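Local coordinates for putative ABC transporter amino acid-binding protein (Sinorhizobium meliloti, PDB 2Q88) that probably captures the compatible solutes ectoine and hydroxyectoine as the substrate-binding protein of an ABC transporter, and holds ectoine in this structure, at residues A[158-161]-A[162-166]. Numbering follows the deposited sequence.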
loop_
_atom_site.group_PDB
_atom_site.type_symbol
_atom_site.label_atom_id
_atom_site.label_comp_id
_atom_site.label_asym_id
_atom_site.label_seq_id
_atom_site.Cartn_x
_atom_site.Cartn_y
_atom_site.Cartn_z
ATOM N N GLY A 158 14.047 7.873 0.404
ATOM C CA GLY A 158 14.634 6.576 0.782
ATOM C C GLY A 158 15.862 6.226 -0.026
ATOM O O GLY A 158 16.874 5.758 0.519
ATOM N N LEU A 159 15.767 6.442 -1.333
ATOM C CA LEU A 159 16.895 6.230 -2.232
ATOM C C LEU A 159 18.047 7.182 -1.933
ATOM O O LEU A 159 19.206 6.772 -1.920
ATOM C CB LEU A 159 16.454 6.368 -3.687
ATOM C CG LEU A 159 17.189 5.464 -4.674
ATOM C CD1 LEU A 159 16.758 4.016 -4.501
ATOM C CD2 LEU A 159 16.866 5.939 -6.059
ATOM N N LYS A 160 17.726 8.446 -1.668
ATOM C CA LYS A 160 18.744 9.432 -1.302
ATOM C C LYS A 160 19.456 9.070 0.007
ATOM O O LYS A 160 20.675 9.204 0.117
ATOM C CB LYS A 160 18.126 10.846 -1.265
ATOM C CG LYS A 160 19.124 12.002 -1.156
ATOM C CD LYS A 160 20.105 12.051 -2.324
ATOM C CE LYS A 160 21.085 13.207 -2.151
ATOM N NZ LYS A 160 22.416 12.875 -2.727
ATOM N N MET A 161 18.703 8.573 0.989
ATOM C CA MET A 161 19.293 8.118 2.255
ATOM C C MET A 161 20.213 6.916 2.091
ATOM O O MET A 161 21.235 6.818 2.759
ATOM C CB MET A 161 18.203 7.753 3.249
ATOM C CG MET A 161 17.895 8.829 4.229
ATOM S SD MET A 161 16.618 8.246 5.344
ATOM C CE MET A 161 15.296 9.390 4.935
ATOM N N LEU A 162 19.814 6.000 1.213
ATOM C CA LEU A 162 20.594 4.817 0.866
ATOM C C LEU A 162 21.886 5.236 0.167
ATOM O O LEU A 162 22.969 4.808 0.547
ATOM C CB LEU A 162 19.767 3.936 -0.073
ATOM C CG LEU A 162 19.773 2.412 -0.038
ATOM C CD1 LEU A 162 19.641 1.913 -1.461
ATOM C CD2 LEU A 162 21.011 1.814 0.644
ATOM N N GLN A 163 21.753 6.073 -0.855
ATOM C CA GLN A 163 22.895 6.643 -1.576
ATOM C C GLN A 163 23.868 7.401 -0.658
ATOM O O GLN A 163 25.082 7.262 -0.793
ATOM C CB GLN A 163 22.405 7.574 -2.695
ATOM C CG GLN A 163 21.673 6.868 -3.847
ATOM C CD GLN A 163 20.908 7.828 -4.764
ATOM O OE1 GLN A 163 20.739 9.008 -4.451
ATOM N NE2 GLN A 163 20.446 7.313 -5.901
ATOM N N ASP A 164 23.327 8.198 0.261
ATOM C CA ASP A 164 24.122 8.989 1.208
ATOM C C ASP A 164 24.779 8.183 2.313
ATOM O O ASP A 164 25.693 8.680 2.972
ATOM C CB ASP A 164 23.259 10.069 1.864
ATOM C CG ASP A 164 23.017 11.246 0.953
ATOM O OD1 ASP A 164 23.514 11.223 -0.195
ATOM O OD2 ASP A 164 22.338 12.240 1.296
ATOM N N GLY A 165 24.294 6.965 2.541
ATOM C CA GLY A 165 24.780 6.132 3.638
ATOM C C GLY A 165 24.109 6.331 4.985
ATOM O O GLY A 165 24.654 5.923 6.006
ATOM N N ARG A 166 22.936 6.960 5.004
ATOM C CA ARG A 166 22.177 7.134 6.246
ATOM C C ARG A 166 21.406 5.861 6.626
ATOM O O ARG A 166 21.074 5.636 7.803
ATOM C CB ARG A 166 21.247 8.351 6.150
ATOM C CG ARG A 166 21.981 9.679 5.890
ATOM C CD ARG A 166 23.060 9.998 6.910
ATOM N NE ARG A 166 23.951 11.082 6.487
ATOM C CZ ARG A 166 24.883 11.627 7.262
ATOM N NH1 ARG A 166 25.048 11.207 8.509
ATOM N NH2 ARG A 166 25.649 12.606 6.798
#
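The side-chain amide of Gln-163 turns one face onto Leu-159, whose carbonyl O lies over CD at 3.5 Å while its CD2 sits above NE2 on the same side. At the edge, amide OE1 meets CD of Lys-160, 3.8 Å away, where the two side chains cross at nearly a right angle. One residue on, the carboxylate of Asp-164 has the O of Lys-160 almost squarely over a face, 3.2 Å from CG. The lysine chain, bent at CB–CG (chi2 60°), brings NZ round to the syn side of OD1 for a salt bridge of 3.2 Å, somewhat out of the carboxylate plane; on this exposed surface it is likely to offset the carboxylate's negative charge beside that carbonyl. The backbone is held by i to i+4 helix bonds, the straightest from Gln-163 N to Leu-159 O at 2.8 Å (172°). Gln-163 NE2 also reaches Asp-186 through a weak hydrogen bond, so an alanine here would probably uncover the flank of Leu-159 and leave that aspartate without its amide partner. The helix closes in a Schellman motif: Gly-165, with positive phi, gives its N to Leu-162 O, and Arg-166 N bonds Met-161 O at 2.8 Å in the carbonyl plane. CG of Met-161 packs on CB of Arg-166, and the methionine also touches Val-152 and Ile-167 in the flanking loops. Helix 155-164 joins strand 149-151 to strand 169-173 in a beta-alpha-beta crossover, both strands running parallel to 127-129 between them.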